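Long-range contacts in amidase, hydantoinase/carbamoylase family (Burkholderia ambifaria, PDB 5TP4), which probably hydrolyses the carbamoyl group of N-carbamoyl-L-amino acids, as a zinc-dependent amidase of the peptidase M20 family: residues D225-G230 against A286-F291; A265-A270 against L295-D300; D11-D16 against R116-A121; G79-A84 against V124-L129. All blocks are in the same frame, centred on the assembly; numbering follows the deposited sequence.

In the fold
The elongated subunit has, as expected of an M20 enzyme, a metal-binding domain and a smaller domain in which a sheet is backed by helices. Contact 1 lies far out on the smaller domain, contact 2 nearer the middle, and contacts 3 and 4 at the opposite end, about 60 Å from contact 1 between centres. Contacts 3 and 4 come first along the chain; their segments alternate, their centres lie about 17 Å apart, and L118 packs on L129 and T125. Contacts 1 and 2, about 25 Å apart between centres, also alternate and share strand 288-297, whose edges meet strands 212-229 and 269-277. Each pair thus ties distant sequence together locally, away from the zinc ligands.

Contact 1. Residues D225-G230 against A286-F291; sequences DVRVTG and AGDVTF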
# COMPACT_ATOMS: atom_id res chain seq x y z
N ASP B 225 4.21 13.43 -4.25
CA ASP B 225 4.49 12.02 -4.46
C ASP B 225 5.90 11.76 -3.97
O ASP B 225 6.83 12.47 -4.39
CB ASP B 225 4.41 11.63 -5.94
CG ASP B 225 3.03 11.77 -6.51
OD1 ASP B 225 2.05 11.50 -5.79
OD2 ASP B 225 2.92 12.13 -7.69
N VAL B 226 6.07 10.75 -3.14
CA VAL B 226 7.37 10.38 -2.62
C VAL B 226 7.68 8.96 -3.08
O VAL B 226 6.83 8.07 -2.97
CB VAL B 226 7.43 10.48 -1.09
CG1 VAL B 226 8.83 10.18 -0.62
CG2 VAL B 226 6.99 11.86 -0.61
N ARG B 227 8.91 8.75 -3.54
CA ARG B 227 9.36 7.41 -3.88
C ARG B 227 10.72 7.16 -3.23
O ARG B 227 11.65 7.95 -3.41
CB ARG B 227 9.44 7.23 -5.39
CG ARG B 227 9.75 5.81 -5.81
CD ARG B 227 9.41 5.66 -7.28
NE ARG B 227 9.47 4.27 -7.73
CZ ARG B 227 9.26 3.91 -9.00
NH1 ARG B 227 8.98 4.85 -9.90
NH2 ARG B 227 9.33 2.63 -9.35
N VAL B 228 10.82 6.07 -2.49
CA VAL B 228 12.06 5.71 -1.80
C VAL B 228 12.59 4.44 -2.44
O VAL B 228 11.85 3.46 -2.60
CB VAL B 228 11.83 5.50 -0.29
CG1 VAL B 228 13.14 5.26 0.42
CG2 VAL B 228 11.11 6.72 0.30
N THR B 229 13.87 4.45 -2.82
CA THR B 229 14.48 3.33 -3.52
C THR B 229 15.57 2.73 -2.65
O THR B 229 16.46 3.44 -2.17
CB THR B 229 15.06 3.77 -4.87
OG1 THR B 229 14.04 4.41 -5.63
CG2 THR B 229 15.56 2.58 -5.63
N GLY B 230 15.52 1.41 -2.47
CA GLY B 230 16.58 0.71 -1.77
C GLY B 230 16.99 -0.50 -2.58
O GLY B 230 17.08 -0.46 -3.80
N ALA B 286 11.98 -4.42 1.16
CA ALA B 286 11.40 -3.41 0.27
C ALA B 286 12.51 -2.63 -0.43
O ALA B 286 13.37 -2.04 0.22
CB ALA B 286 10.51 -2.45 1.07
N GLY B 287 12.48 -2.65 -1.77
CA GLY B 287 13.40 -1.85 -2.55
C GLY B 287 12.73 -0.65 -3.21
O GLY B 287 13.43 0.18 -3.80
N ASP B 288 11.41 -0.56 -3.15
CA ASP B 288 10.67 0.45 -3.92
C ASP B 288 9.39 0.75 -3.16
O ASP B 288 8.48 -0.09 -3.12
CB ASP B 288 10.37 -0.08 -5.34
CG ASP B 288 9.75 0.97 -6.26
OD1 ASP B 288 9.62 2.14 -5.86
OD2 ASP B 288 9.38 0.59 -7.40
N VAL B 289 9.34 1.91 -2.52
CA VAL B 289 8.20 2.30 -1.69
C VAL B 289 7.71 3.65 -2.19
O VAL B 289 8.51 4.56 -2.41
CB VAL B 289 8.57 2.41 -0.20
CG1 VAL B 289 7.34 2.85 0.60
CG2 VAL B 289 9.12 1.06 0.33
N THR B 290 6.40 3.77 -2.36
CA THR B 290 5.80 5.05 -2.74
C THR B 290 4.79 5.45 -1.67
O THR B 290 4.11 4.60 -1.10
CB THR B 290 5.11 5.01 -4.11
OG1 THR B 290 4.10 3.98 -4.12
CG2 THR B 290 6.14 4.80 -5.25
N PHE B 291 4.71 6.75 -1.38
CA PHE B 291 3.59 7.21 -0.58
C PHE B 291 3.27 8.64 -1.01
O PHE B 291 4.08 9.30 -1.66
CB PHE B 291 3.90 7.12 0.91
CG PHE B 291 5.12 7.88 1.36
CD1 PHE B 291 6.37 7.29 1.32
CD2 PHE B 291 4.99 9.16 1.89
CE1 PHE B 291 7.50 7.99 1.78
CE2 PHE B 291 6.11 9.85 2.36
CZ PHE B 291 7.36 9.27 2.32
O HOH W 1 12.17 3.06 -6.60
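R227 and D288 meet as two flat groups with nearly parallel planes (12° apart), the nitrogens standing somewhat out of the carboxylate plane. The grip is side-on: NE of R227 donates to OD1 of D288 at 2.8 Å while NH2 of R227 reaches OD2 of D288, both oxygens being met on their syn sides. A chi1 of -174° sets CG of R227 anti to the backbone N, and the extended chain beyond it carries the guanidinium to D288. The methyl CG2 of T290 lies beside the aliphatic part, 3.8 Å from CG of R227, the two side chains pointing the same way. On the other face of the sheet the F291 ring lies beneath V226, whose CB stands 3.7 Å from the ring centroid in a CH-pi contact. CG1 of V226 touches the rim at CZ of F291 (3.4 Å), and CG2 of V228 approaches the ring edge. Between the faces, antiparallel strands pair V226 with F291 and V228 with V289 as hydrogen-bonded pairs; N of V228 to O of V289 is the straightest bond, at 172°. Beyond the strand end, N of G230 still donates to O of G287, from above the carbonyl plane. D225, at the other end, forms a salt bridge with R282 of the second subunit. The chemistry is thus two-sided: V226, V228, V289 and F291 make an apolar face, partly lined by helix 246-262, whereas the opposite face carries a bidentate ion pair whose charges probably offset each other at a partly exposed surface.

Contact 2. Residues A265-A270 against L295-D300; sequences APRGLA and LRHHDD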
# COMPACT_ATOMS: atom_id res chain seq x y z
N ALA B 265 2.22 23.80 14.42
CA ALA B 265 0.92 23.77 15.05
C ALA B 265 0.47 25.18 15.43
O ALA B 265 1.29 26.01 15.85
CB ALA B 265 0.97 22.87 16.28
N PRO B 266 -0.83 25.47 15.34
CA PRO B 266 -1.88 24.50 15.01
C PRO B 266 -2.29 24.50 13.54
O PRO B 266 -3.07 23.65 13.13
CB PRO B 266 -3.05 24.98 15.87
CG PRO B 266 -2.94 26.45 15.78
CD PRO B 266 -1.42 26.73 15.84
N ARG B 267 -1.76 25.43 12.75
CA ARG B 267 -2.31 25.63 11.41
C ARG B 267 -1.79 24.64 10.38
O ARG B 267 -2.45 24.43 9.36
CB ARG B 267 -2.01 27.06 10.94
CG ARG B 267 -2.73 28.10 11.77
CD ARG B 267 -2.33 29.49 11.35
NE ARG B 267 -3.29 30.48 11.83
CZ ARG B 267 -3.27 31.77 11.50
NH1 ARG B 267 -2.33 32.23 10.68
NH2 ARG B 267 -4.20 32.59 11.98
N GLY B 268 -0.65 24.00 10.64
CA GLY B 268 -0.09 23.06 9.69
C GLY B 268 -0.70 21.68 9.88
O GLY B 268 -0.91 21.24 11.01
N LEU B 269 -0.99 21.02 8.76
CA LEU B 269 -1.49 19.64 8.76
C LEU B 269 -0.73 18.82 7.74
O LEU B 269 -0.27 19.35 6.73
CB LEU B 269 -2.98 19.56 8.39
CG LEU B 269 -3.93 20.46 9.18
CD1 LEU B 269 -5.30 20.38 8.50
CD2 LEU B 269 -3.99 20.07 10.69
N ALA B 270 -0.62 17.52 7.98
CA ALA B 270 -0.07 16.65 6.95
C ALA B 270 -0.64 15.25 7.10
O ALA B 270 -0.86 14.77 8.21
CB ALA B 270 1.45 16.58 6.99
N LEU B 295 -0.24 18.18 2.36
CA LEU B 295 0.24 19.22 3.28
C LEU B 295 -0.71 20.41 3.26
O LEU B 295 -1.12 20.85 2.19
CB LEU B 295 1.61 19.76 2.86
CG LEU B 295 2.87 18.93 3.00
CD1 LEU B 295 4.04 19.81 2.55
CD2 LEU B 295 3.03 18.48 4.45
N ARG B 296 -1.02 20.95 4.44
CA ARG B 296 -1.91 22.11 4.52
C ARG B 296 -1.35 23.14 5.47
O ARG B 296 -0.67 22.81 6.45
CB ARG B 296 -3.29 21.74 5.01
CG ARG B 296 -3.80 20.48 4.41
CD ARG B 296 -5.07 20.71 3.67
NE ARG B 296 -5.41 19.58 2.81
CZ ARG B 296 -6.57 19.46 2.19
NH1 ARG B 296 -7.52 20.39 2.38
NH2 ARG B 296 -6.78 18.42 1.39
N HIS B 297 -1.67 24.40 5.19
CA HIS B 297 -1.43 25.47 6.15
C HIS B 297 -2.41 26.59 5.81
O HIS B 297 -3.11 26.54 4.80
CB HIS B 297 0.03 25.96 6.11
CG HIS B 297 0.47 26.65 7.38
ND1 HIS B 297 0.09 27.94 7.69
CD2 HIS B 297 1.28 26.24 8.39
CE1 HIS B 297 0.64 28.29 8.85
NE2 HIS B 297 1.35 27.27 9.30
N HIS B 298 -2.50 27.57 6.69
CA HIS B 298 -3.30 28.75 6.35
C HIS B 298 -2.59 29.65 5.35
O HIS B 298 -3.25 30.46 4.68
CB HIS B 298 -3.61 29.57 7.61
CG HIS B 298 -4.56 28.90 8.55
ND1 HIS B 298 -5.25 29.59 9.52
CD2 HIS B 298 -4.93 27.60 8.67
CE1 HIS B 298 -6.01 28.74 10.20
NE2 HIS B 298 -5.83 27.53 9.70
N ASP B 299 -1.28 29.52 5.22
CA ASP B 299 -0.44 30.44 4.48
C ASP B 299 0.39 29.68 3.46
O ASP B 299 0.93 28.62 3.77
CB ASP B 299 0.44 31.18 5.49
CG ASP B 299 1.35 32.15 4.85
OD1 ASP B 299 2.37 31.71 4.31
OD2 ASP B 299 1.02 33.34 4.88
N ASP B 300 0.52 30.24 2.25
CA ASP B 300 1.29 29.53 1.22
C ASP B 300 2.77 29.48 1.55
O ASP B 300 3.44 28.49 1.23
CB ASP B 300 1.08 30.19 -0.14
CG ASP B 300 -0.16 29.69 -0.83
OD1 ASP B 300 -0.11 28.61 -1.46
OD2 ASP B 300 -1.18 30.39 -0.71
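R267 reaches across to two histidines, and its contacts with them are mainly aliphatic carbon against aromatic face. With CG anti to the carbonyl carbon (chi1 -66°), R267 places that atom over the centre of the H298 ring, 3.6 Å from its centroid and only 4° off the normal, while CB of R267 lies over the H297 ring, offset toward its rim. Both are CH-pi contacts. Further out, ND1 of H298 sits over a face of the guanidinium, whose plane is turned 24° from the ring; NE of R267 is 3.2 Å from ND1 of H298, but the angle is too poor for a hydrogen bond. The H297 ring is steadied from within its own segment, for N of D299 donates to ND1 of H297 near the ring plane.

The polar bonding between the segments runs through the backbone. L269 and R296 form an antiparallel hydrogen-bonded pair, with N of L269 to O of R296 and N of R296 to O of L269 both 2.9 Å. A weaker CA-H...O contact joins CA of G268 to O of R296 at 3.3 Å. Apolar packing completes the contact: CB of A270 meets CD2 of L295 at 3.5 Å, and CB of L269 faces CB of R296. The guanidinium of R296 turns elsewhere, to D294, Q219 and a bound MES molecule, probably from the crystallisation liquor.

The pairing lies at the open end of the hairpin of strands 269-277 and 288-297, far from its connecting loop. Helix 246-262 packs on A270 and L295, helix 300-321 on H297, and strand 212-229 pairs along the other edge of strand 288-297.

Contact 3. Residues D11-D16 against R116-A121; sequences DLLEID and RTLNDA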
# COMPACT_ATOMS: atom_id res chain seq x y z
N ASP B 11 -32.45 43.27 16.76
CA ASP B 11 -33.84 42.85 16.65
C ASP B 11 -33.98 41.33 16.68
O ASP B 11 -35.07 40.84 17.01
CB ASP B 11 -34.47 43.40 15.37
CG ASP B 11 -34.65 44.91 15.40
OD1 ASP B 11 -34.49 45.53 16.47
OD2 ASP B 11 -34.94 45.47 14.33
N LEU B 12 -32.90 40.60 16.37
CA LEU B 12 -32.85 39.13 16.49
C LEU B 12 -33.97 38.48 15.68
O LEU B 12 -34.69 37.60 16.15
CB LEU B 12 -32.90 38.69 17.95
CG LEU B 12 -31.73 39.12 18.85
CD1 LEU B 12 -31.82 38.45 20.22
CD2 LEU B 12 -30.38 38.84 18.18
N LEU B 13 -34.12 38.94 14.44
CA LEU B 13 -35.05 38.29 13.53
C LEU B 13 -34.64 36.84 13.34
O LEU B 13 -33.48 36.56 13.01
CB LEU B 13 -35.04 39.03 12.18
CG LEU B 13 -36.02 38.52 11.12
CD1 LEU B 13 -37.46 38.81 11.54
CD2 LEU B 13 -35.69 39.18 9.78
N GLU B 14 -35.59 35.91 13.53
CA GLU B 14 -35.30 34.48 13.47
C GLU B 14 -36.08 33.80 12.35
O GLU B 14 -37.15 34.26 11.93
CB GLU B 14 -35.66 33.79 14.78
CG GLU B 14 -34.82 34.24 15.93
CD GLU B 14 -35.05 33.43 17.18
OE1 GLU B 14 -35.91 32.52 17.15
OE2 GLU B 14 -34.37 33.70 18.19
N ILE B 15 -35.53 32.67 11.88
CA ILE B 15 -36.23 31.85 10.88
C ILE B 15 -37.24 30.90 11.52
O ILE B 15 -37.39 30.83 12.75
CB ILE B 15 -35.23 31.03 10.05
CG1 ILE B 15 -34.54 29.99 10.95
CG2 ILE B 15 -34.23 31.99 9.35
CD1 ILE B 15 -34.18 28.71 10.20
N ASP B 16 -37.94 30.15 10.66
CA ASP B 16 -38.82 29.07 11.08
C ASP B 16 -38.00 27.79 11.00
O ASP B 16 -37.88 27.20 9.93
CB ASP B 16 -40.06 29.02 10.20
CG ASP B 16 -41.09 28.01 10.69
OD1 ASP B 16 -40.72 27.01 11.36
OD2 ASP B 16 -42.27 28.21 10.38
N ARG B 116 -38.24 32.89 2.79
CA ARG B 116 -39.56 32.65 3.36
C ARG B 116 -39.75 33.46 4.63
O ARG B 116 -40.84 33.98 4.89
CB ARG B 116 -39.74 31.16 3.68
CG ARG B 116 -39.87 30.29 2.43
CD ARG B 116 -39.84 28.80 2.83
NE ARG B 116 -40.33 27.97 1.73
CZ ARG B 116 -40.43 26.64 1.81
NH1 ARG B 116 -40.03 26.02 2.91
NH2 ARG B 116 -40.95 25.95 0.79
N THR B 117 -38.68 33.61 5.41
CA THR B 117 -38.73 34.45 6.61
C THR B 117 -38.91 35.92 6.25
O THR B 117 -39.74 36.61 6.86
CB THR B 117 -37.48 34.18 7.46
OG1 THR B 117 -37.67 32.92 8.14
CG2 THR B 117 -37.24 35.29 8.48
N LEU B 118 -38.18 36.42 5.26
CA LEU B 118 -38.38 37.81 4.83
C LEU B 118 -39.80 38.04 4.33
O LEU B 118 -40.39 39.09 4.60
CB LEU B 118 -37.37 38.18 3.75
CG LEU B 118 -35.91 38.14 4.21
CD1 LEU B 118 -35.01 38.57 3.08
CD2 LEU B 118 -35.67 39.03 5.47
N ASN B 119 -40.37 37.06 3.61
CA ASN B 119 -41.76 37.15 3.17
C ASN B 119 -42.71 37.23 4.35
O ASN B 119 -43.62 38.07 4.38
CB ASN B 119 -42.13 35.96 2.28
CG ASN B 119 -41.47 36.00 0.93
OD1 ASN B 119 -40.87 37.02 0.53
ND2 ASN B 119 -41.54 34.88 0.21
N ASP B 120 -42.51 36.35 5.34
CA ASP B 120 -43.37 36.34 6.52
C ASP B 120 -43.30 37.67 7.27
O ASP B 120 -44.31 38.14 7.81
CB ASP B 120 -42.97 35.21 7.47
CG ASP B 120 -43.28 33.84 6.91
OD1 ASP B 120 -44.03 33.75 5.93
OD2 ASP B 120 -42.77 32.85 7.47
N ALA B 121 -42.11 38.27 7.33
CA ALA B 121 -41.92 39.52 8.07
C ALA B 121 -42.28 40.76 7.26
O ALA B 121 -42.24 41.87 7.82
CB ALA B 121 -40.47 39.63 8.53
O HOH W 2 -39.86 33.17 10.07
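I15 and T117 bring their backbones to a CA-CA distance of 5.6 Å, where an irregular segment runs past one side of the last turns of helix 105-121. T117 is the residue of the helix that meets most of this segment. Its OG1 lies 3.3 Å from CA of I15 and also touches CB of I15, the two side chains crossing at about a right angle. In T117, chi1 of -77° puts OG1 anti to the carbonyl carbon, beside the backbone N, and CG2 anti to the backbone N; CG2 meets O of E14 at 3.6 Å. The hydroxyl is well supplied with polar partners: E113, a turn earlier in the helix, hydrogen-bonds to OG1, and a water donates to OG1 of T117 at 2.9 Å. That water also makes a weak, long bond to O of E14, bridging the two segments.

L13 supplies the apolar half of the contact. One methyl, CD1, approaches CB of A121 and the other, CD2, approaches CD2 of L118, each at 4.3 Å, so the branch spans two residues on neighbouring parts of the helix. These distances describe loose side-chain packing. I123 touches both L13 and L118, and L413 of helix 398-416 does the same.

At the end of the segment E113 also accepts from N of D16, so that one glutamate holds both the threonine hydroxyl and this backbone. D16 itself makes a side-chain N-cap on helix 17-28, its OD1 accepting from N of R19, and the loop that precedes this cap is packed on helices 105-121 and 398-416.

Contact 4. Residues G79-A84 against V124-L129; sequences GADAQA and VTDKPL
D81 and D126 each hold CG anti to the backbone N (chi1 -174° and -177°), and CB of D81 lies against the backbone of D126, 3.3 Å from its O. A water donates to OD2 of D81 at 2.8 Å; its link to D126, which is deposited in two conformers, is doubtful. The other oxygen of D81, OD1, turns back on its own loop and accepts from N of Q83 at 3.1 Å, forming an Asx turn within the type I turn D81-A84.

Two backbone bonds join the segments: N of A80 donates to O of T125 at 2.8 Å, and N of D81 to O of D126 at 3.0 Å. Close by, CA of G79 packs directly against the turning backbone, with O of T125 at 3.2 Å and O of D126 at 3.5 Å. OG1 of T125 donates to O of K127 at 2.6 Å, bracing that bend. Apolar contacts flank the bonds, with CB of A84 on CD of P128 and CB of A80 near CG1 of V124.

The loop between strands 73-77 and 87-91 is thereby fastened to the connection from helix 105-121 to strand 129-133. Strand 418-420 pairs with strand 124-125, and helix 398-416 packs on T125 and L129.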
# COMPACT_ATOMS: atom_id res chain seq x y z
N GLY B 79 -34.88 43.73 -4.70
CA GLY B 79 -34.89 44.69 -3.63
C GLY B 79 -35.44 46.01 -4.13
O GLY B 79 -35.87 46.16 -5.28
N ALA B 80 -35.41 47.00 -3.24
CA ALA B 80 -35.91 48.32 -3.59
C ALA B 80 -34.98 49.06 -4.53
O ALA B 80 -35.43 49.96 -5.26
CB ALA B 80 -36.14 49.14 -2.32
N ASP B 81 -33.70 48.71 -4.57
CA ASP B 81 -32.73 49.38 -5.43
C ASP B 81 -32.65 48.61 -6.74
O ASP B 81 -32.00 47.57 -6.82
CB ASP B 81 -31.38 49.47 -4.71
CG ASP B 81 -30.35 50.28 -5.46
OD1 ASP B 81 -30.45 50.40 -6.70
OD2 ASP B 81 -29.43 50.79 -4.79
N ALA B 82 -33.33 49.10 -7.78
CA ALA B 82 -33.40 48.32 -9.01
C ALA B 82 -32.04 48.15 -9.67
O ALA B 82 -31.87 47.20 -10.45
CB ALA B 82 -34.36 48.97 -10.01
N GLN B 83 -31.08 49.03 -9.40
CA GLN B 83 -29.79 48.96 -10.09
C GLN B 83 -28.73 48.17 -9.33
O GLN B 83 -27.71 47.82 -9.94
CB GLN B 83 -29.26 50.38 -10.37
N ALA B 84 -28.94 47.87 -8.05
CA ALA B 84 -27.90 47.26 -7.22
C ALA B 84 -27.63 45.80 -7.58
O ALA B 84 -28.54 45.03 -7.92
CB ALA B 84 -28.28 47.35 -5.75
N VAL B 124 -38.59 44.16 2.77
CA VAL B 124 -38.02 44.42 1.46
C VAL B 124 -36.58 44.86 1.66
O VAL B 124 -36.31 45.75 2.46
CB VAL B 124 -38.83 45.49 0.71
CG1 VAL B 124 -38.19 45.78 -0.63
CG2 VAL B 124 -40.26 45.02 0.54
N THR B 125 -35.66 44.20 0.97
CA THR B 125 -34.27 44.58 1.12
C THR B 125 -33.95 45.72 0.17
O THR B 125 -34.73 46.07 -0.72
CB THR B 125 -33.34 43.38 0.88
OG1 THR B 125 -33.54 42.86 -0.44
CG2 THR B 125 -33.62 42.22 1.88
N ASP B 126 -32.80 46.35 0.40
CA ASP B 126 -32.32 47.37 -0.53
C ASP B 126 -31.69 46.71 -1.75
O ASP B 126 -32.19 46.81 -2.87
CB ASP B 126 -31.34 48.30 0.19
CG ASP B 126 -30.87 49.43 -0.68
OD1 ASP B 126 -31.73 50.05 -1.35
OD2 ASP B 126 -29.66 49.70 -0.69
N LYS B 127 -30.57 46.02 -1.53
CA LYS B 127 -30.00 45.23 -2.60
C LYS B 127 -30.84 43.98 -2.81
O LYS B 127 -31.40 43.43 -1.85
CB LYS B 127 -28.57 44.82 -2.27
CG LYS B 127 -27.68 45.97 -1.95
CD LYS B 127 -26.25 45.53 -2.00
CE LYS B 127 -25.36 46.69 -2.42
NZ LYS B 127 -25.13 47.60 -1.28
N PRO B 128 -30.95 43.51 -4.04
CA PRO B 128 -31.67 42.24 -4.28
C PRO B 128 -30.93 41.06 -3.66
O PRO B 128 -29.73 41.10 -3.41
CB PRO B 128 -31.70 42.14 -5.80
CG PRO B 128 -30.48 42.95 -6.25
CD PRO B 128 -30.43 44.11 -5.29
N LEU B 129 -31.69 39.99 -3.40
CA LEU B 129 -31.15 38.71 -2.96
C LEU B 129 -31.29 37.70 -4.09
O LEU B 129 -32.27 37.72 -4.84
CB LEU B 129 -31.89 38.16 -1.72
CG LEU B 129 -31.95 39.03 -0.47
CD1 LEU B 129 -32.46 38.19 0.75
CD2 LEU B 129 -30.58 39.55 -0.18
O HOH W 3 -28.15 49.78 -2.57